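Local atomic coordinates of hypothetical protein (Bacteroides fragilis, PDB entry 4I17), a protein that is of unknown function but is built from tetratricopeptide (TPR) repeats, and so probably acts as a scaffold that binds other proteins or peptides. Residues L10-N15 with K29-Y33; N39-V43 with I67-Y73; Y79-S83 with T98-G102; F163-A168 with A195-A199. The contacts are given in a common frame with arbitrary orientation. Where two conformers were deposited one is given. Residue numbers count along the deposited sequence, not the author numbering.

Contact 1 of 4, residues L10-N15 with K29-Y33; sequences LKNEGN and KYSEY
Residues 10-15 and 29-33 are both regular alpha-helix, each an inner part of a longer helix. Their axes run nearly antiparallel, with 158° between the N-to-C directions and a signed crossing angle of -158°. The closest axis approach is 8.1 Å. The backbones are nearest at Gly14 and Lys29, with 4.9 Å between their CA atoms. Gly14 allows this approach: a CB there would point at the partner helix and clash with Tyr30 CD1. The Tyr30 ring (chi1 m) takes up the space, and Gly14 CA makes an off-centre CH-pi contact 4.2 Å from its centroid. A glycine of helix A packed against a large aromatic of helix B is a hallmark of the TPR motif; here helices 7-19 and 23-36 form the first repeat. Tyr30 OH donates a 2.7 Å hydrogen bond to Asn15 OD1. The Leu10 side chain (m, t) packs with CD2 4.0 Å from Lys29 CD, CD1 3.7 Å from Glu32 CG and CB 4.0 Å from Tyr33 CB; its backbone O lies 3.4 Å from Lys29 CB. Lys29 (m, m, t, t) reaches back so that NZ forms a 3.0 Å salt bridge with Glu13 OE1. Tyr33 (t) lays a ring face against the extended, all-t Lys11, whose CB sits 3.8 Å from the ring centroid. Tyr33 OH is hydrogen-bonded to Asp41, just before helix 42-54.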
loop_
_atom_site.group_PDB
_atom_site.type_symbol
_atom_site.label_atom_id
_atom_site.label_comp_id
_atom_site.label_asym_id
_atom_site.label_seq_id
_atom_site.Cartn_x
_atom_site.Cartn_y
_atom_site.Cartn_z
ATOM N N LEU A 10 -33.750 18.266 -4.671
ATOM C CA LEU A 10 -32.389 18.132 -5.253
ATOM C C LEU A 10 -31.842 16.746 -5.040
ATOM O O LEU A 10 -31.272 16.173 -5.965
ATOM C CB LEU A 10 -31.418 19.153 -4.677
ATOM C CG LEU A 10 -31.690 20.609 -5.021
ATOM C CD1 LEU A 10 -30.909 21.514 -4.094
ATOM C CD2 LEU A 10 -31.334 20.919 -6.481
ATOM N N LYS A 11 -32.019 16.179 -3.838
ATOM C CA LYS A 11 -31.526 14.816 -3.597
ATOM C C LYS A 11 -32.258 13.797 -4.507
ATOM O O LYS A 11 -31.617 12.898 -5.044
ATOM C CB LYS A 11 -31.701 14.448 -2.128
ATOM C CG LYS A 11 -31.205 13.040 -1.783
ATOM C CD LYS A 11 -31.562 12.715 -0.371
ATOM C CE LYS A 11 -31.141 11.323 0.014
ATOM N NZ LYS A 11 -31.771 10.907 1.303
ATOM N N ASN A 12 -33.579 13.946 -4.690
ATOM C CA ASN A 12 -34.357 13.038 -5.553
ATOM C C ASN A 12 -33.897 13.162 -7.001
ATOM O O ASN A 12 -33.788 12.132 -7.688
ATOM C CB ASN A 12 -35.880 13.304 -5.449
ATOM C CG ASN A 12 -36.463 12.854 -4.137
ATOM O OD1 ASN A 12 -35.960 11.941 -3.485
ATOM N ND2 ASN A 12 -37.565 13.469 -3.730
ATOM N N GLU A 13 -33.631 14.405 -7.467
ATOM C CA GLU A 13 -33.108 14.665 -8.825
ATOM C C GLU A 13 -31.722 14.017 -8.989
ATOM O O GLU A 13 -31.444 13.468 -10.051
ATOM C CB GLU A 13 -33.026 16.171 -9.134
ATOM C CG GLU A 13 -34.406 16.777 -9.352
ATOM C CD GLU A 13 -34.539 18.287 -9.450
ATOM O OE1 GLU A 13 -33.541 19.008 -9.212
ATOM O OE2 GLU A 13 -35.666 18.750 -9.735
ATOM N N GLY A 14 -30.861 14.125 -7.964
ATOM C CA GLY A 14 -29.536 13.489 -7.992
ATOM C C GLY A 14 -29.652 11.972 -8.054
ATOM O O GLY A 14 -28.936 11.325 -8.823
ATOM N N ASN A 15 -30.585 11.388 -7.259
ATOM C CA ASN A 15 -30.851 9.937 -7.291
ATOM C C ASN A 15 -31.302 9.510 -8.679
ATOM O O ASN A 15 -30.843 8.473 -9.178
ATOM C CB ASN A 15 -31.904 9.537 -6.268
ATOM C CG ASN A 15 -31.474 9.673 -4.822
ATOM O OD1 ASN A 15 -30.293 9.716 -4.492
ATOM N ND2 ASN A 15 -32.456 9.712 -3.935
ATOM N N LYS A 29 -26.483 17.987 -8.469
ATOM C CA LYS A 29 -27.648 17.964 -7.577
ATOM C C LYS A 29 -27.262 17.605 -6.144
ATOM O O LYS A 29 -27.709 18.271 -5.210
ATOM C CB LYS A 29 -28.692 16.974 -8.097
ATOM C CG LYS A 29 -29.232 17.321 -9.480
ATOM C CD LYS A 29 -30.050 18.595 -9.459
ATOM C CE LYS A 29 -30.483 18.979 -10.866
ATOM N NZ LYS A 29 -31.307 20.221 -10.850
ATOM N N TYR A 30 -26.408 16.582 -5.967
ATOM C CA TYR A 30 -25.999 16.183 -4.623
ATOM C C TYR A 30 -25.155 17.261 -3.972
ATOM O O TYR A 30 -25.288 17.471 -2.771
ATOM C CB TYR A 30 -25.187 14.884 -4.652
ATOM C CG TYR A 30 -25.933 13.611 -4.984
ATOM C CD1 TYR A 30 -27.273 13.453 -4.652
ATOM C CD2 TYR A 30 -25.272 12.532 -5.567
ATOM C CE1 TYR A 30 -27.931 12.242 -4.863
ATOM C CE2 TYR A 30 -25.926 11.326 -5.802
ATOM C CZ TYR A 30 -27.256 11.195 -5.477
ATOM O OH TYR A 30 -27.869 9.996 -5.687
ATOM N N SER A 31 -24.208 17.867 -4.716
ATOM C CA SER A 31 -23.344 18.881 -4.084
ATOM C C SER A 31 -24.177 20.072 -3.594
ATOM O O SER A 31 -23.941 20.552 -2.491
ATOM C CB SER A 31 -22.235 19.354 -5.014
ATOM O OG SER A 31 -22.788 19.878 -6.204
ATOM N N GLU A 32 -25.196 20.470 -4.361
ATOM C CA GLU A 32 -26.083 21.569 -3.965
ATOM C C GLU A 32 -26.925 21.153 -2.764
ATOM O O GLU A 32 -27.051 21.919 -1.823
ATOM C CB GLU A 32 -26.980 22.001 -5.140
ATOM C CG GLU A 32 -27.746 23.296 -4.872
ATOM C CD GLU A 32 -26.946 24.553 -4.552
ATOM O OE1 GLU A 32 -25.797 24.686 -5.036
ATOM O OE2 GLU A 32 -27.495 25.430 -3.845
ATOM N N TYR A 33 -27.452 19.926 -2.770
ATOM C CA TYR A 33 -28.244 19.415 -1.642
ATOM C C TYR A 33 -27.421 19.416 -0.359
ATOM O O TYR A 33 -27.901 19.899 0.670
ATOM C CB TYR A 33 -28.721 18.001 -1.989
ATOM C CG TYR A 33 -29.119 17.172 -0.793
ATOM C CD1 TYR A 33 -30.336 17.374 -0.155
ATOM C CD2 TYR A 33 -28.320 16.115 -0.360
ATOM C CE1 TYR A 33 -30.724 16.586 0.930
ATOM C CE2 TYR A 33 -28.696 15.322 0.721
ATOM C CZ TYR A 33 -29.903 15.553 1.352
ATOM O OH TYR A 33 -30.274 14.752 2.396
#

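Contact 2 of 4, residues N39-V43 with I67-Y73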
loop_
_atom_site.group_PDB
_atom_site.type_symbol
_atom_site.label_atom_id
_atom_site.label_comp_id
_atom_site.label_asym_id
_atom_site.label_seq_id
_atom_site.Cartn_x
_atom_site.Cartn_y
_atom_site.Cartn_z
ATOM N N ASN A 39 -24.211 19.489 5.049
ATOM C CA ASN A 39 -23.387 18.283 4.828
ATOM C C ASN A 39 -23.652 17.195 5.857
ATOM O O ASN A 39 -22.710 16.625 6.398
ATOM C CB ASN A 39 -21.895 18.663 4.876
ATOM C CG ASN A 39 -21.504 19.636 3.812
ATOM O OD1 ASN A 39 -21.882 19.497 2.648
ATOM N ND2 ASN A 39 -20.712 20.620 4.184
ATOM N N GLN A 40 -24.911 16.907 6.128
ATOM C CA GLN A 40 -25.263 15.947 7.178
ATOM C C GLN A 40 -25.545 14.530 6.655
ATOM O O GLN A 40 -25.395 13.564 7.401
ATOM C CB GLN A 40 -26.484 16.462 7.955
ATOM C CG GLN A 40 -26.196 17.716 8.786
ATOM C CD GLN A 40 -25.224 17.452 9.923
ATOM O OE1 GLN A 40 -24.047 17.838 9.871
ATOM N NE2 GLN A 40 -25.695 16.771 10.961
ATOM N N ASP A 41 -25.955 14.405 5.397
ATOM C CA ASP A 41 -26.318 13.111 4.817
ATOM C C ASP A 41 -25.069 12.409 4.285
ATOM O O ASP A 41 -24.679 12.612 3.137
ATOM C CB ASP A 41 -27.347 13.343 3.711
ATOM C CG ASP A 41 -27.913 12.110 3.034
ATOM O OD1 ASP A 41 -27.395 10.997 3.283
ATOM O OD2 ASP A 41 -28.835 12.263 2.214
ATOM N N SER A 42 -24.469 11.541 5.108
ATOM C CA SER A 42 -23.252 10.819 4.722
ATOM C C SER A 42 -23.452 9.822 3.569
ATOM O O SER A 42 -22.499 9.570 2.815
ATOM C CB SER A 42 -22.671 10.098 5.928
ATOM O OG SER A 42 -23.701 9.383 6.582
ATOM N N VAL A 43 -24.642 9.219 3.449
ATOM C CA VAL A 43 -24.932 8.272 2.342
ATOM C C VAL A 43 -24.811 9.044 1.007
ATOM O O VAL A 43 -24.110 8.603 0.087
ATOM C CB VAL A 43 -26.336 7.617 2.499
ATOM C CG1 VAL A 43 -26.684 6.774 1.267
ATOM C CG2 VAL A 43 -26.409 6.772 3.783
ATOM N N ILE A 67 -16.442 13.860 4.336
ATOM C CA ILE A 67 -17.725 14.060 5.036
ATOM C C ILE A 67 -18.175 12.707 5.534
ATOM O O ILE A 67 -18.504 12.564 6.711
ATOM C CB ILE A 67 -18.810 14.762 4.168
ATOM C CG1 ILE A 67 -18.380 16.213 3.798
ATOM C CG2 ILE A 67 -20.183 14.769 4.890
ATOM C CD1 ILE A 67 -19.300 16.914 2.747
ATOM N N ALA A 68 -18.158 11.696 4.661
ATOM C CA ALA A 68 -18.533 10.334 5.057
ATOM C C ALA A 68 -17.612 9.833 6.164
ATOM O O ALA A 68 -18.091 9.257 7.145
ATOM C CB ALA A 68 -18.479 9.396 3.850
ATOM N N ILE A 69 -16.279 10.098 6.053
ATOM C CA ILE A 69 -15.326 9.658 7.067
ATOM C C ILE A 69 -15.645 10.308 8.409
ATOM O O ILE A 69 -15.674 9.609 9.416
ATOM C CB ILE A 69 -13.868 9.921 6.631
ATOM C CG1 ILE A 69 -13.532 9.070 5.393
ATOM C CG2 ILE A 69 -12.866 9.634 7.800
ATOM C CD1 ILE A 69 -12.164 9.426 4.695
ATOM N N LYS A 70 -15.892 11.628 8.415
ATOM C CA LYS A 70 -16.151 12.333 9.669
ATOM C C LYS A 70 -17.484 11.889 10.298
ATOM O O LYS A 70 -17.612 11.953 11.522
ATOM C CB LYS A 70 -16.100 13.845 9.459
ATOM C CG LYS A 70 -14.679 14.369 9.371
ATOM C CD LYS A 70 -14.656 15.848 9.030
ATOM C CE LYS A 70 -13.258 16.357 8.788
ATOM N NZ LYS A 70 -13.268 17.757 8.289
ATOM N N LYS A 71 -18.433 11.367 9.495
ATOM C CA LYS A 71 -19.700 10.867 10.045
ATOM C C LYS A 71 -19.613 9.350 10.344
ATOM O O LYS A 71 -20.631 8.741 10.690
ATOM C CB LYS A 71 -20.877 11.163 9.097
ATOM C CG LYS A 71 -21.113 12.640 8.758
ATOM C CD LYS A 71 -21.501 13.526 9.952
ATOM C CE LYS A 71 -22.206 14.796 9.516
ATOM N NZ LYS A 71 -21.329 15.712 8.727
ATOM N N ASN A 72 -18.407 8.739 10.212
ATOM C CA ASN A 72 -18.155 7.303 10.493
ATOM C C ASN A 72 -19.019 6.427 9.620
ATOM O O ASN A 72 -19.527 5.406 10.081
ATOM C CB ASN A 72 -18.467 6.970 11.982
ATOM C CG ASN A 72 -17.888 7.918 12.985
ATOM O OD1 ASN A 72 -18.606 8.641 13.690
ATOM N ND2 ASN A 72 -16.591 7.952 13.045
ATOM N N TYR A 73 -19.237 6.850 8.376
ATOM C CA TYR A 73 -20.103 6.116 7.467
ATOM C C TYR A 73 -19.288 5.347 6.447
ATOM O O TYR A 73 -18.465 5.957 5.756
ATOM C CB TYR A 73 -21.051 7.093 6.721
ATOM C CG TYR A 73 -21.847 6.390 5.642
ATOM C CD1 TYR A 73 -22.831 5.458 5.969
ATOM C CD2 TYR A 73 -21.572 6.605 4.295
ATOM C CE1 TYR A 73 -23.499 4.738 4.982
ATOM C CE2 TYR A 73 -22.261 5.919 3.299
ATOM C CZ TYR A 73 -23.202 4.964 3.649
ATOM O OH TYR A 73 -23.884 4.282 2.672
#
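Asn39 has a left-handed backbone conformation. Its carbonyl O accepts a 2.9 Å hydrogen bond from Lys71 NZ and lies 3.5 Å from Ile67 CG2. Gln40 points its CB away, but its side chain folds back against the aliphatic part of Lys71. Asp41 turns away from residues 67-73 and N-caps helix 42-54; its carboxylate also hydrogen-bonds the Thr44 and Tyr33 hydroxyls. Ser42 starts the helix and is central to the contact: its CB is 3.8 Å from Lys71 CB, its OG is 3.5 Å from Tyr73 CB, and its CA is 4.8 Å from Ala68 CA. Val43 sets CG2 3.7 Å from Tyr73 CZ. Helix 58-70 ends in a Schellman motif, with Tyr73 N bonded to Ala68 O and Asn72 N to Ile69 O; Asn72 has positive phi. The start of helix A thus meets the end of helix B in the second TPR repeat. A lysine bonded to a loop carbonyl, with modest apolar packing, implies a surface seam rather than a hydrophobic core.

Contact 3 of 4, residues Y79-S83 with T98-G102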
loop_
_atom_site.group_PDB
_atom_site.type_symbol
_atom_site.label_atom_id
_atom_site.label_comp_id
_atom_site.label_asym_id
_atom_site.label_seq_id
_atom_site.Cartn_x
_atom_site.Cartn_y
_atom_site.Cartn_z
ATOM N N TYR A 79 -12.491 5.698 2.868
ATOM C CA TYR A 79 -11.021 5.867 2.815
ATOM C C TYR A 79 -10.462 5.426 1.466
ATOM O O TYR A 79 -9.555 6.074 0.967
ATOM C CB TYR A 79 -10.312 5.068 3.916
ATOM C CG TYR A 79 -10.292 5.798 5.239
ATOM C CD1 TYR A 79 -9.462 6.903 5.439
ATOM C CD2 TYR A 79 -11.119 5.407 6.282
ATOM C CE1 TYR A 79 -9.449 7.586 6.655
ATOM C CE2 TYR A 79 -11.095 6.065 7.514
ATOM C CZ TYR A 79 -10.262 7.157 7.691
ATOM O OH TYR A 79 -10.240 7.805 8.897
ATOM N N ILE A 80 -10.987 4.324 0.885
ATOM C CA ILE A 80 -10.520 3.810 -0.411
ATOM C C ILE A 80 -10.835 4.840 -1.479
ATOM O O ILE A 80 -9.977 5.148 -2.307
ATOM C CB ILE A 80 -11.114 2.417 -0.733
ATOM C CG1 ILE A 80 -10.521 1.348 0.197
ATOM C CG2 ILE A 80 -10.928 2.033 -2.232
ATOM C CD1 ILE A 80 -11.379 0.066 0.283
ATOM N N GLY A 81 -12.043 5.407 -1.407
ATOM C CA GLY A 81 -12.471 6.448 -2.331
ATOM C C GLY A 81 -11.593 7.682 -2.265
ATOM O O GLY A 81 -11.209 8.221 -3.297
ATOM N N LYS A 82 -11.297 8.150 -1.055
ATOM C CA LYS A 82 -10.448 9.316 -0.859
ATOM C C LYS A 82 -9.044 9.026 -1.394
ATOM O O LYS A 82 -8.485 9.868 -2.102
ATOM C CB LYS A 82 -10.389 9.703 0.623
ATOM C CG LYS A 82 -9.727 11.048 0.827
ATOM C CD LYS A 82 -9.791 11.463 2.280
ATOM C CE LYS A 82 -9.029 12.737 2.487
ATOM N NZ LYS A 82 -8.829 12.995 3.933
ATOM N N SER A 83 -8.490 7.831 -1.076
ATOM C CA SER A 83 -7.155 7.449 -1.564
ATOM C C SER A 83 -7.145 7.425 -3.092
ATOM O O SER A 83 -6.216 7.953 -3.705
ATOM C CB SER A 83 -6.734 6.090 -1.004
ATOM O OG SER A 83 -7.338 5.004 -1.690
ATOM N N THR A 98 -3.478 8.439 3.257
ATOM C CA THR A 98 -4.911 8.153 3.427
ATOM C C THR A 98 -5.110 6.691 3.710
ATOM O O THR A 98 -5.853 6.352 4.633
ATOM C CB THR A 98 -5.733 8.599 2.201
ATOM O OG1 THR A 98 -5.464 9.976 1.964
ATOM C CG2 THR A 98 -7.233 8.452 2.439
ATOM N N LEU A 99 -4.450 5.809 2.941
ATOM C CA LEU A 99 -4.585 4.379 3.243
ATOM C C LEU A 99 -4.088 4.067 4.652
ATOM O O LEU A 99 -4.660 3.195 5.303
ATOM C CB LEU A 99 -3.829 3.518 2.222
ATOM C CG LEU A 99 -4.415 3.511 0.793
ATOM C CD1 LEU A 99 -3.476 2.760 -0.146
ATOM C CD2 LEU A 99 -5.798 2.832 0.764
ATOM N N THR A 100 -3.020 4.765 5.121
ATOM C CA THR A 100 -2.442 4.544 6.456
ATOM C C THR A 100 -3.483 4.928 7.507
ATOM O O THR A 100 -3.679 4.195 8.474
ATOM C CB THR A 100 -1.108 5.287 6.610
ATOM O OG1 THR A 100 -0.224 4.874 5.556
ATOM C CG2 THR A 100 -0.433 5.009 7.970
ATOM N N GLU A 101 -4.157 6.074 7.315
ATOM C CA GLU A 101 -5.236 6.516 8.199
ATOM C C GLU A 101 -6.373 5.486 8.182
ATOM O O GLU A 101 -6.878 5.131 9.230
ATOM C CB GLU A 101 -5.759 7.899 7.768
ATOM C CG GLU A 101 -4.832 9.046 8.152
ATOM C CD GLU A 101 -4.440 9.098 9.620
ATOM O OE1 GLU A 101 -5.349 9.112 10.483
ATOM O OE2 GLU A 101 -3.220 9.086 9.907
ATOM N N GLY A 102 -6.686 4.950 7.006
ATOM C CA GLY A 102 -7.730 3.940 6.858
ATOM C C GLY A 102 -7.432 2.635 7.565
ATOM O O GLY A 102 -8.324 2.098 8.215
#
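The ring of Tyr79 lies flat over the backbone of Gly102. Gly102 CA sits 3.6 Å from the ring centroid, 14° off the normal, in a CH-pi contact. A CB on Gly102 would be tight against Tyr79 CB, so glycine suits this close approach. The ring also covers the backbone of Glu101, and Tyr79 CE1 touches Glu101 CB at 3.9 Å. One turn before Gly102, Thr98 pushes CG2 against the other helix, 3.6 Å from Tyr79 O and 3.9 Å from Lys82 CB. Thr98 OG1 is bonded to Glu94 O within its own helix. Ser83 OG donates a 2.7 Å hydrogen bond to Ile80 O, so it too is satisfied locally, and it lies 3.6 Å from Leu99 CD2. Lys82 sends its amine to Asp66 of helix 58-70, in a salt bridge to the preceding repeat. Leu99 also packs on Leu115 of helix 110-129. The two segments are nearly antiparallel, at 171°, with axes 9.0 Å apart. Small residues interlocked with larger ones between antiparallel helices A and B are typical of a TPR repeat, here the third, formed by helices 75-88 and 92-105.

Contact 4 of 4, residues F163-A168 with A195-A199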
loop_
_atom_site.group_PDB
_atom_site.type_symbol
_atom_site.label_atom_id
_atom_site.label_comp_id
_atom_site.label_asym_id
_atom_site.label_seq_id
_atom_site.Cartn_x
_atom_site.Cartn_y
_atom_site.Cartn_z
ATOM N N PHE A 163 18.014 -9.344 0.797
ATOM C CA PHE A 163 19.302 -9.565 1.519
ATOM C C PHE A 163 20.114 -10.742 0.977
ATOM O O PHE A 163 21.344 -10.669 0.990
ATOM C CB PHE A 163 19.061 -9.671 3.039
ATOM C CG PHE A 163 18.847 -8.250 3.537
ATOM C CD1 PHE A 163 19.915 -7.353 3.611
ATOM C CD2 PHE A 163 17.568 -7.772 3.800
ATOM C CE1 PHE A 163 19.709 -6.015 3.962
ATOM C CE2 PHE A 163 17.370 -6.437 4.207
ATOM C CZ PHE A 163 18.444 -5.571 4.273
ATOM N N TYR A 164 19.464 -11.785 0.449
ATOM C CA TYR A 164 20.173 -12.919 -0.172
ATOM C C TYR A 164 20.930 -12.426 -1.433
ATOM O O TYR A 164 22.114 -12.750 -1.624
ATOM C CB TYR A 164 19.178 -14.046 -0.507
ATOM C CG TYR A 164 19.740 -15.254 -1.230
ATOM C CD1 TYR A 164 21.032 -15.714 -0.972
ATOM C CD2 TYR A 164 18.946 -16.000 -2.098
ATOM C CE1 TYR A 164 21.550 -16.826 -1.637
ATOM C CE2 TYR A 164 19.444 -17.131 -2.744
ATOM C CZ TYR A 164 20.746 -17.543 -2.506
ATOM O OH TYR A 164 21.244 -18.659 -3.141
ATOM N N ASN A 165 20.281 -11.577 -2.232
ATOM C CA ASN A 165 20.912 -11.016 -3.462
ATOM C C ASN A 165 22.037 -10.061 -3.092
ATOM O O ASN A 165 23.085 -10.044 -3.740
ATOM C CB ASN A 165 19.884 -10.310 -4.340
ATOM C CG ASN A 165 18.992 -11.277 -5.067
ATOM O OD1 ASN A 165 19.211 -12.495 -5.052
ATOM N ND2 ASN A 165 17.993 -10.745 -5.763
ATOM N N ASN A 166 21.827 -9.293 -2.032
ATOM C CA ASN A 166 22.846 -8.373 -1.565
ATOM C C ASN A 166 24.098 -9.155 -1.059
ATOM O O ASN A 166 25.214 -8.843 -1.487
ATOM C CB ASN A 166 22.278 -7.491 -0.494
ATOM C CG ASN A 166 23.245 -6.460 -0.011
ATOM O OD1 ASN A 166 23.871 -5.728 -0.791
ATOM N ND2 ASN A 166 23.375 -6.398 1.282
ATOM N N GLY A 167 23.899 -10.180 -0.225
ATOM C CA GLY A 167 25.009 -11.003 0.247
ATOM C C GLY A 167 25.744 -11.671 -0.914
ATOM O O GLY A 167 26.971 -11.657 -0.935
ATOM N N ALA A 168 25.014 -12.201 -1.915
ATOM C CA ALA A 168 25.622 -12.847 -3.102
ATOM C C ALA A 168 26.432 -11.839 -3.917
ATOM O O ALA A 168 27.530 -12.168 -4.386
ATOM C CB ALA A 168 24.541 -13.461 -3.979
ATOM N N ALA A 195 24.442 -9.877 5.733
ATOM C CA ALA A 195 23.301 -9.901 4.787
ATOM C C ALA A 195 22.640 -11.276 4.785
ATOM O O ALA A 195 21.418 -11.360 4.865
ATOM C CB ALA A 195 23.788 -9.558 3.389
ATOM N N PHE A 196 23.439 -12.361 4.698
ATOM C CA PHE A 196 22.887 -13.724 4.688
ATOM C C PHE A 196 22.183 -14.044 5.987
ATOM O O PHE A 196 21.140 -14.700 5.974
ATOM C CB PHE A 196 23.971 -14.782 4.410
ATOM C CG PHE A 196 24.578 -14.771 3.015
ATOM C CD1 PHE A 196 23.780 -14.581 1.884
ATOM C CD2 PHE A 196 25.954 -14.921 2.836
ATOM C CE1 PHE A 196 24.346 -14.598 0.596
ATOM C CE2 PHE A 196 26.513 -14.935 1.556
ATOM C CZ PHE A 196 25.708 -14.781 0.447
ATOM N N LYS A 197 22.724 -13.581 7.114
ATOM C CA LYS A 197 22.058 -13.835 8.392
ATOM C C LYS A 197 20.724 -13.076 8.463
ATOM O O LYS A 197 19.742 -13.652 8.941
ATOM C CB LYS A 197 22.992 -13.493 9.550
ATOM C CG LYS A 197 24.017 -14.619 9.736
ATOM C CD LYS A 197 25.053 -14.333 10.804
ATOM C CE LYS A 197 26.016 -15.492 10.931
ATOM N NZ LYS A 197 27.133 -15.171 11.862
ATOM N N LYS A 198 20.647 -11.837 7.931
ATOM C CA LYS A 198 19.335 -11.129 7.898
ATOM C C LYS A 198 18.372 -11.874 7.028
ATOM O O LYS A 198 17.199 -12.041 7.396
ATOM C CB LYS A 198 19.494 -9.696 7.339
ATOM C CG LYS A 198 19.982 -8.691 8.347
ATOM C CD LYS A 198 20.171 -7.321 7.687
ATOM C CE LYS A 198 18.944 -6.448 7.817
ATOM N NZ LYS A 198 19.252 -5.012 7.569
ATOM N N ALA A 199 18.849 -12.347 5.858
ATOM C CA ALA A 199 18.026 -13.121 4.911
ATOM C C ALA A 199 17.448 -14.399 5.552
ATOM O O ALA A 199 16.246 -14.658 5.410
ATOM C CB ALA A 199 18.860 -13.484 3.699
#
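This is close, mainly apolar packing between two long helices, 149-174 and 182-209, in the C-terminal half of the chain. The segments run antiparallel at 162°, with a signed crossing angle of -162° and axes 7.8 Å apart. CA atoms approach to 5.0 Å at Gly167 and Ala195 and to 5.1 Å at Phe163 and Ala199. Small residues make this possible. A CB on Gly167 would clash with Phe196 CE1; instead the Phe196 ring lies over Gly167, whose CA is 4.0 Å from the ring centroid in a CH-pi contact. Ala195 CB also packs on Gly167 CA at 3.7 Å. This glycine-under-aromatic packing between consecutive antiparallel helices is a TPR signature, although these helices are much longer than those of a standard repeat. Phe163 packs against both alanines: its CB is 3.4 Å from Ala195 O and 3.9 Å from Ala199 CB. Over its ring face lies the side chain of Lys198, with CE 4.0 Å from the centroid. The amine of Lys198 forms a salt bridge with Glu137 of helix 133-143, which also touches Phe163. Tyr164 points its CB away from the partner helix, yet its CD1 is 3.8 Å from Phe196 CE1, at the edge of the tyrosine ring. Val223 of helix 214-224 packs on Tyr164, Phe196 and Ala199.

In the fold
The four contacts follow one another along the chain, each closing before the next opens. Contacts 1, 2 and 3 lie in the first three TPR repeats. Asp41 joins contacts 1 and 2: its OD2 is 2.9 Å from Tyr33 OH, a probable hydrogen bond, and 3.4 Å from Lys11 NZ, a long, weak ion pair. Ile69 joins contacts 2 and 3, with CG2 3.4 Å from Tyr79 OH and CD1 4.0 Å from Lys82 CD. The centres of contacts 1 and 2 are about 16 Å apart, and those of 2 and 3 are about 15 Å apart. Contact 4 touches none of these; its centre is about 34 Å from contact 3's and about 59 Å from contact 1's.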